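Toxin Tse2 (Pseudomonas aeruginosa, PDB 5AKO) is a type VI secretion effector delivered into the cytoplasm of recipient cells, where it likely acts as a NAD-dependent cytotoxin against prokaryotes and eukaryotes alike. Local coordinates at residues C[85-93]-C[148-157]; C[123-131]-C[157-165]. All coordinates share one frame; numbering follows the deposited sequence.

Contact 1 of 2, residues C[85-93]-C[148-157]; sequences IVAGRDGLY and PAKPMYREVL
Tyr93 and Met152 pair their backbones as a single antiparallel hydrogen-bonded bridge: Tyr93 N gives a nearly straight bond to Met152 O (2.7 Å), and Met152 N returns one to Tyr93 O (3.0 Å). The same Tyr93 O also receives a CA-H...O contact from Pro151. One residue on, Tyr153 presents a ring face to Leu92, whose CD2 sits 3.4 Å from the ring centroid and only 9° off the normal, a well-centred CH-pi contact. Leu92 reaches it with CG beside its own backbone N (chi1 -70°), which swings the isobutyl group across the ring. Tyr153 is the N-cap residue of helix 154-176, so the bridge and the Leu92-Tyr153 contact join the 85-93 loop to the chain right where the long helix begins. On the loop side, the type I turn from Gly88 to Gly91 runs into an Asx turn, in which Leu92 N bonds to Asp90 OD1. In the first helical turn Arg154, extended through chi2 and then bent at chi3 (-65°), folds its guanidinium edge onto Tyr93 OH, where NE and NH2 each make a weak bond of 3.2 Å. Ile85 CD1 touches the Pro148 ring at CD (3.8 Å) and meets Leu157 CD2 (4.1 Å) tip to tip.

Contact 2 of 2, residues C[123-131]-C[157-165]; sequences DIPPDLKVK and LMGQLDNFV
Pro125 lies against helix 154-176 with its ring crossing the Phe164 side chain at about a right angle: CD stands over one face of the aromatic ring, displaced toward the rim, 3.6 Å from Phe164 CG and in CH-pi contact. Its CG reaches in the direction of the helix backbone and stops 3.3 Å from Gln160 O, the carbonyl that accepts the helical bond from Phe164 N. Gln160 supplies the one hydrogen bond between the segments. Its OE1 takes Asp127 N at 3.1 Å, the donor lying nearly in line with the side-chain C=O (177°). A sharp bend at chi2 (-93°) turns the amide aside to meet this N-H, while the CB of the same residue packs on Leu128 CD1 (3.7 Å) as the two side chains slide past each other in opposite directions.

Asp127 N is offered from inside a type I turn, Pro125 to Leu128, closed by Leu128 N to Pro125 O; the turn leads directly into strand 128-136. The helix lies on a face of the antiparallel sheet, an alpha+beta packing within the ADP-ribosyltransferase-family domain, with the strand and helix axes 10.3 Å apart at closest approach and inclined by 69°. Between the layers, Leu128 directs CD2 to Leu157 CD1 (3.6 Å) and CD1 to Leu161 CD2 (3.8 Å), crossing both leucines at about a right angle. Val130 CG2 comes to the edge of the Phe164 ring, and Ile124 runs alongside Phe164, pointing the same way.

Farther out, Ile146 of strand 141-148 touches both Leu161 and Phe164, and Ile118 of strand 114-118 also packs on Phe164. Asp123 O, in the chain leading to the turn, is bonded to Asn167 ND2 farther along the helix.

Overall arrangement
After strands 24-25 and 33-37 the chain reaches 85-93, in the loop before strand 100-103, and then 123-131, which enters the sheet at strand 128-136. Strand 141-148 runs back antiparallel, and its end begins 148-157, which closes the long loop of contact 1. Helix 154-176 follows, and its residues 157-165 close the shorter loop of contact 2. The segments alternate along the chain, so the two loops cross rather than nest. Contact 1 ties an irregular loop to the helix start; contact 2 lays the helix on the sheet. Their centres are 13 Å apart, joined through shared Leu157 and a probable hydrogen bond from Ala149 N to Asp127 O (2.7 Å).

Contact 1 of 2, residues C[85-93]-C[148-157]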
loop_
_atom_site.group_PDB
_atom_site.type_symbol
_atom_site.label_atom_id
_atom_site.label_comp_id
_atom_site.label_asym_id
_atom_site.label_seq_id
_atom_site.Cartn_x
_atom_site.Cartn_y
_atom_site.Cartn_z
ATOM N N ILE C 85 7.059 15.038 6.687
ATOM C CA ILE C 85 8.152 15.144 5.716
ATOM C C ILE C 85 9.357 14.330 6.185
ATOM O O ILE C 85 9.519 14.102 7.349
ATOM C CB ILE C 85 8.513 16.629 5.511
ATOM C CG1 ILE C 85 9.458 16.813 4.336
ATOM C CG2 ILE C 85 9.124 17.226 6.762
ATOM C CD1 ILE C 85 9.707 18.264 3.930
ATOM N N VAL C 86 10.197 13.923 5.249
ATOM C CA VAL C 86 11.298 12.998 5.453
ATOM C C VAL C 86 12.555 13.443 4.660
ATOM O O VAL C 86 12.485 13.750 3.458
ATOM C CB VAL C 86 10.873 11.610 4.871
ATOM C CG1 VAL C 86 12.023 10.663 4.808
ATOM C CG2 VAL C 86 9.755 10.995 5.706
ATOM N N ALA C 87 13.701 13.450 5.323
ATOM C CA ALA C 87 14.958 13.826 4.711
ATOM C C ALA C 87 15.584 12.671 3.953
ATOM O O ALA C 87 15.424 11.518 4.338
ATOM C CB ALA C 87 15.926 14.290 5.807
ATOM N N GLY C 88 16.379 12.981 2.935
ATOM C CA GLY C 88 17.356 12.028 2.392
ATOM C C GLY C 88 18.400 11.596 3.435
ATOM O O GLY C 88 18.438 12.135 4.568
ATOM N N ARG C 89 19.240 10.608 3.093
ATOM C CA ARG C 89 20.288 10.143 4.023
ATOM C C ARG C 89 21.282 11.269 4.313
ATOM O O ARG C 89 21.803 11.332 5.394
ATOM C CB ARG C 89 21.026 8.888 3.505
ATOM C CG ARG C 89 20.157 7.663 3.399
ATOM C CD ARG C 89 19.704 7.099 4.748
ATOM N NE ARG C 89 20.746 6.257 5.334
ATOM C CZ ARG C 89 20.556 5.338 6.283
ATOM N NH1 ARG C 89 19.348 5.146 6.812
ATOM N NH2 ARG C 89 21.585 4.609 6.713
ATOM N N ASP C 90 21.499 12.151 3.343
ATOM C CA ASP C 90 22.366 13.338 3.485
ATOM C C ASP C 90 21.855 14.397 4.474
ATOM O O ASP C 90 22.554 15.372 4.732
ATOM C CB ASP C 90 22.554 14.004 2.115
ATOM C CG ASP C 90 21.228 14.294 1.392
ATOM O OD1 ASP C 90 20.134 14.296 2.014
ATOM O OD2 ASP C 90 21.274 14.553 0.179
ATOM N N GLY C 91 20.668 14.205 5.050
ATOM C CA GLY C 91 20.051 15.215 5.952
ATOM C C GLY C 91 19.261 16.346 5.271
ATOM O O GLY C 91 18.796 17.250 5.941
ATOM N N LEU C 92 19.104 16.288 3.955
ATOM C CA LEU C 92 18.450 17.358 3.197
ATOM C C LEU C 92 16.969 17.024 2.886
ATOM O O LEU C 92 16.620 15.921 2.476
ATOM C CB LEU C 92 19.210 17.632 1.889
ATOM C CG LEU C 92 20.615 18.294 1.984
ATOM C CD1 LEU C 92 21.383 18.196 0.677
ATOM C CD2 LEU C 92 20.526 19.770 2.368
ATOM N N TYR C 93 16.106 17.974 3.136
ATOM C CA TYR C 93 14.685 17.851 2.823
ATOM C C TYR C 93 14.449 18.342 1.409
ATOM O O TYR C 93 14.619 19.507 1.135
ATOM C CB TYR C 93 13.867 18.650 3.812
ATOM C CG TYR C 93 13.916 18.036 5.174
ATOM C CD1 TYR C 93 14.949 18.357 6.079
ATOM C CD2 TYR C 93 13.026 17.087 5.529
ATOM C CE1 TYR C 93 15.038 17.754 7.310
ATOM C CE2 TYR C 93 13.103 16.468 6.753
ATOM C CZ TYR C 93 14.095 16.815 7.652
ATOM O OH TYR C 93 14.128 16.187 8.878
ATOM N N PRO C 148 9.602 22.389 0.816
ATOM C CA PRO C 148 10.775 23.082 0.289
ATOM C C PRO C 148 10.817 23.124 -1.264
ATOM O O PRO C 148 10.389 22.190 -1.942
ATOM C CB PRO C 148 11.955 22.266 0.856
ATOM C CG PRO C 148 11.365 20.951 1.254
ATOM C CD PRO C 148 9.969 21.268 1.695
ATOM N N ALA C 149 11.311 24.228 -1.804
ATOM C CA ALA C 149 11.413 24.363 -3.259
ATOM C C ALA C 149 12.757 23.843 -3.736
ATOM O O ALA C 149 12.962 23.677 -4.918
ATOM C CB ALA C 149 11.232 25.823 -3.675
ATOM N N LYS C 150 13.674 23.645 -2.810
ATOM C CA LYS C 150 15.001 23.087 -3.114
ATOM C C LYS C 150 15.508 22.319 -1.886
ATOM O O LYS C 150 14.995 22.512 -0.777
ATOM C CB LYS C 150 15.988 24.201 -3.483
ATOM C CG LYS C 150 16.166 25.243 -2.372
ATOM C CD LYS C 150 17.466 26.034 -2.499
ATOM C CE LYS C 150 18.118 26.249 -1.124
ATOM N NZ LYS C 150 19.234 27.248 -1.136
ATOM N N PRO C 151 16.477 21.437 -2.075
ATOM C CA PRO C 151 16.932 20.664 -0.937
ATOM C C PRO C 151 17.443 21.541 0.182
ATOM O O PRO C 151 18.184 22.439 -0.081
ATOM C CB PRO C 151 18.079 19.867 -1.531
ATOM C CG PRO C 151 17.645 19.626 -2.961
ATOM C CD PRO C 151 17.026 20.930 -3.341
ATOM N N MET C 152 17.001 21.325 1.412
ATOM C CA MET C 152 17.492 22.138 2.517
ATOM C C MET C 152 17.522 21.367 3.833
ATOM O O MET C 152 16.777 20.396 4.009
ATOM C CB MET C 152 16.644 23.395 2.677
ATOM C CG MET C 152 15.169 23.140 2.909
ATOM S SD MET C 152 14.133 24.618 2.829
ATOM C CE MET C 152 14.414 25.140 1.148
ATOM N N TYR C 153 18.391 21.809 4.745
ATOM C CA TYR C 153 18.466 21.238 6.073
ATOM C C TYR C 153 17.294 21.702 6.890
ATOM O O TYR C 153 16.647 22.699 6.580
ATOM C CB TYR C 153 19.805 21.584 6.763
ATOM C CG TYR C 153 21.016 21.011 6.041
ATOM C CD1 TYR C 153 21.248 19.620 6.020
ATOM C CD2 TYR C 153 21.886 21.834 5.328
ATOM C CE1 TYR C 153 22.329 19.082 5.344
ATOM C CE2 TYR C 153 22.971 21.310 4.644
ATOM C CZ TYR C 153 23.201 19.942 4.662
ATOM O OH TYR C 153 24.256 19.405 3.961
ATOM N N ARG C 154 17.008 20.955 7.956
ATOM C CA ARG C 154 15.855 21.197 8.792
ATOM C C ARG C 154 15.746 22.624 9.291
ATOM O O ARG C 154 14.669 23.225 9.278
ATOM C CB ARG C 154 15.864 20.244 9.982
ATOM C CG ARG C 154 14.499 20.184 10.633
ATOM C CD ARG C 154 14.436 19.274 11.831
ATOM N NE ARG C 154 14.654 17.871 11.493
ATOM C CZ ARG C 154 14.492 16.881 12.362
ATOM N NH1 ARG C 154 14.130 17.154 13.611
ATOM N NH2 ARG C 154 14.716 15.620 11.991
ATOM N N GLU C 155 16.855 23.152 9.792
ATOM C CA GLU C 155 16.869 24.488 10.422
ATOM C C GLU C 155 16.421 25.569 9.433
ATOM O O GLU C 155 15.642 26.428 9.770
ATOM C CB GLU C 155 18.272 24.815 10.982
ATOM C CG GLU C 155 18.927 23.679 11.795
ATOM C CD GLU C 155 19.873 22.765 10.970
ATOM O OE1 GLU C 155 21.025 23.183 10.678
ATOM O OE2 GLU C 155 19.461 21.628 10.612
ATOM N N VAL C 156 16.909 25.487 8.200
ATOM C CA VAL C 156 16.557 26.431 7.179
ATOM C C VAL C 156 15.051 26.369 6.881
ATOM O O VAL C 156 14.393 27.415 6.746
ATOM C CB VAL C 156 17.383 26.194 5.891
ATOM C CG1 VAL C 156 16.872 27.066 4.737
ATOM C CG2 VAL C 156 18.872 26.457 6.152
ATOM N N LEU C 157 14.519 25.149 6.796
ATOM C CA LEU C 157 13.092 24.911 6.527
ATOM C C LEU C 157 12.229 25.460 7.632
ATOM O O LEU C 157 11.264 26.164 7.369
ATOM C CB LEU C 157 12.822 23.406 6.369
ATOM C CG LEU C 157 11.355 22.940 6.240
ATOM C CD1 LEU C 157 10.613 23.634 5.091
ATOM C CD2 LEU C 157 11.294 21.440 6.043
#

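Contact 2 of 2, residues C[123-131]-C[157-165]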
loop_
_atom_site.group_PDB
_atom_site.type_symbol
_atom_site.label_atom_id
_atom_site.label_comp_id
_atom_site.label_asym_id
_atom_site.label_seq_id
_atom_site.Cartn_x
_atom_site.Cartn_y
_atom_site.Cartn_z
ATOM N N ASP C 123 2.672 36.370 1.179
ATOM C CA ASP C 123 3.994 36.146 0.575
ATOM C C ASP C 123 4.569 34.808 1.002
ATOM O O ASP C 123 4.620 34.504 2.188
ATOM C CB ASP C 123 4.953 37.283 0.948
ATOM C CG ASP C 123 4.599 38.632 0.200
ATOM O OD1 ASP C 123 3.671 38.667 -0.652
ATOM O OD2 ASP C 123 5.234 39.673 0.459
ATOM N N ILE C 124 4.974 34.020 0.020
ATOM C CA ILE C 124 5.607 32.774 0.251
ATOM C C ILE C 124 7.130 32.908 0.386
ATOM O O ILE C 124 7.840 33.339 -0.555
ATOM C CB ILE C 124 5.309 31.810 -0.908
ATOM C CG1 ILE C 124 3.799 31.602 -1.074
ATOM C CG2 ILE C 124 6.005 30.471 -0.659
ATOM C CD1 ILE C 124 3.381 30.903 -2.366
ATOM N N PRO C 125 7.688 32.474 1.534
ATOM C CA PRO C 125 9.131 32.619 1.650
ATOM C C PRO C 125 9.879 32.039 0.452
ATOM O O PRO C 125 9.451 31.003 -0.108
ATOM C CB PRO C 125 9.449 31.863 2.932
ATOM C CG PRO C 125 8.209 32.044 3.750
ATOM C CD PRO C 125 7.102 31.904 2.758
ATOM N N PRO C 126 10.983 32.687 0.062
ATOM C CA PRO C 126 11.659 32.426 -1.199
ATOM C C PRO C 126 11.994 30.979 -1.524
ATOM O O PRO C 126 11.945 30.595 -2.703
ATOM C CB PRO C 126 12.973 33.258 -1.096
ATOM C CG PRO C 126 13.097 33.652 0.350
ATOM C CD PRO C 126 11.659 33.767 0.814
ATOM N N ASP C 127 12.353 30.179 -0.540
ATOM C CA ASP C 127 12.718 28.782 -0.848
ATOM C C ASP C 127 11.631 27.729 -0.532
ATOM O O ASP C 127 11.920 26.539 -0.479
ATOM C CB ASP C 127 14.026 28.435 -0.131
ATOM C CG ASP C 127 15.218 29.160 -0.709
ATOM O OD1 ASP C 127 15.364 29.129 -1.963
ATOM O OD2 ASP C 127 16.003 29.729 0.092
ATOM N N LEU C 128 10.390 28.172 -0.369
ATOM C CA LEU C 128 9.279 27.278 -0.128
ATOM C C LEU C 128 8.345 27.368 -1.278
ATOM O O LEU C 128 8.425 28.309 -2.087
ATOM C CB LEU C 128 8.534 27.693 1.118
ATOM C CG LEU C 128 9.255 27.569 2.458
ATOM C CD1 LEU C 128 8.296 27.894 3.586
ATOM C CD2 LEU C 128 9.830 26.176 2.671
ATOM N N LYS C 129 7.479 26.371 -1.394
ATOM C CA LYS C 129 6.392 26.433 -2.357
ATOM C C LYS C 129 5.216 25.689 -1.788
ATOM O O LYS C 129 5.375 24.936 -0.827
ATOM C CB LYS C 129 6.806 25.884 -3.708
ATOM C CG LYS C 129 7.154 24.406 -3.727
ATOM C CD LYS C 129 7.910 24.018 -4.997
ATOM C CE LYS C 129 8.077 22.515 -5.109
ATOM N NZ LYS C 129 8.753 22.143 -6.371
ATOM N N VAL C 130 4.053 25.924 -2.382
ATOM C CA VAL C 130 2.793 25.398 -1.913
ATOM C C VAL C 130 2.192 24.655 -3.057
ATOM O O VAL C 130 1.907 25.243 -4.073
ATOM C CB VAL C 130 1.852 26.542 -1.510
ATOM C CG1 VAL C 130 0.514 26.013 -1.021
ATOM C CG2 VAL C 130 2.528 27.388 -0.449
ATOM N N LYS C 131 1.997 23.362 -2.869
ATOM C CA LYS C 131 1.536 22.451 -3.894
ATOM C C LYS C 131 0.076 22.126 -3.711
ATOM O O LYS C 131 -0.339 21.742 -2.626
ATOM C CB LYS C 131 2.323 21.143 -3.793
ATOM C CG LYS C 131 1.813 20.015 -4.691
ATOM C CD LYS C 131 2.681 18.785 -4.521
ATOM C CE LYS C 131 2.285 17.642 -5.438
ATOM N NZ LYS C 131 2.247 18.094 -6.845
ATOM N N LEU C 157 14.519 25.149 6.796
ATOM C CA LEU C 157 13.092 24.911 6.527
ATOM C C LEU C 157 12.229 25.460 7.632
ATOM O O LEU C 157 11.264 26.164 7.369
ATOM C CB LEU C 157 12.822 23.406 6.369
ATOM C CG LEU C 157 11.355 22.940 6.240
ATOM C CD1 LEU C 157 10.613 23.634 5.091
ATOM C CD2 LEU C 157 11.294 21.440 6.043
ATOM N N MET C 158 12.565 25.118 8.872
ATOM C CA MET C 158 11.866 25.660 10.036
ATOM C C MET C 158 11.886 27.190 9.976
ATOM O O MET C 158 10.854 27.849 10.229
ATOM C CB MET C 158 12.490 25.162 11.342
ATOM C CG MET C 158 12.235 23.692 11.640
ATOM S SD MET C 158 13.223 22.989 12.972
ATOM C CE MET C 158 12.329 23.485 14.449
ATOM N N GLY C 159 13.049 27.754 9.630
ATOM C CA GLY C 159 13.184 29.215 9.590
ATOM C C GLY C 159 12.199 29.820 8.608
ATOM O O GLY C 159 11.514 30.820 8.910
ATOM N N GLN C 160 12.099 29.199 7.436
ATOM C CA GLN C 160 11.231 29.728 6.409
ATOM C C GLN C 160 9.788 29.579 6.828
ATOM O O GLN C 160 8.967 30.461 6.567
ATOM C CB GLN C 160 11.498 29.070 5.089
ATOM C CG GLN C 160 12.932 29.224 4.614
ATOM C CD GLN C 160 13.096 30.404 3.738
ATOM O OE1 GLN C 160 12.834 30.336 2.512
ATOM N NE2 GLN C 160 13.458 31.524 4.345
ATOM N N LEU C 161 9.469 28.488 7.510
ATOM C CA LEU C 161 8.087 28.284 7.928
ATOM C C LEU C 161 7.675 29.327 9.008
ATOM O O LEU C 161 6.541 29.839 8.991
ATOM C CB LEU C 161 7.888 26.836 8.403
ATOM C CG LEU C 161 8.034 25.813 7.282
ATOM C CD1 LEU C 161 8.266 24.429 7.875
ATOM C CD2 LEU C 161 6.809 25.804 6.375
ATOM N N ASP C 162 8.608 29.684 9.893
ATOM C CA ASP C 162 8.387 30.818 10.797
ATOM C C ASP C 162 8.108 32.153 10.056
ATOM O O ASP C 162 7.130 32.853 10.349
ATOM C CB ASP C 162 9.538 30.907 11.807
ATOM C CG ASP C 162 9.510 29.733 12.821
ATOM O OD1 ASP C 162 8.410 29.145 13.041
ATOM O OD2 ASP C 162 10.580 29.380 13.370
ATOM N N ASN C 163 8.921 32.482 9.057
ATOM C CA ASN C 163 8.623 33.644 8.246
ATOM C C ASN C 163 7.311 33.554 7.516
ATOM O O ASN C 163 6.676 34.568 7.295
ATOM C CB ASN C 163 9.733 33.921 7.243
ATOM C CG ASN C 163 11.009 34.380 7.915
ATOM O OD1 ASN C 163 11.005 34.749 9.087
ATOM N ND2 ASN C 163 12.092 34.323 7.201
ATOM N N PHE C 164 6.886 32.348 7.155
ATOM C CA PHE C 164 5.600 32.180 6.508
ATOM C C PHE C 164 4.457 32.528 7.466
ATOM O O PHE C 164 3.450 33.113 7.066
ATOM C CB PHE C 164 5.425 30.742 6.003
ATOM C CG PHE C 164 4.439 30.593 4.840
ATOM C CD1 PHE C 164 3.663 31.630 4.406
ATOM C CD2 PHE C 164 4.346 29.416 4.171
ATOM C CE1 PHE C 164 2.784 31.463 3.364
ATOM C CE2 PHE C 164 3.498 29.263 3.092
ATOM C CZ PHE C 164 2.694 30.289 2.708
ATOM N N VAL C 165 4.576 32.128 8.718
ATOM C CA VAL C 165 3.595 32.512 9.739
ATOM C C VAL C 165 3.515 34.031 9.852
ATOM O O VAL C 165 2.428 34.607 9.849
ATOM C CB VAL C 165 3.972 31.953 11.116
ATOM C CG1 VAL C 165 3.093 32.548 12.199
ATOM C CG2 VAL C 165 3.880 30.430 11.130
#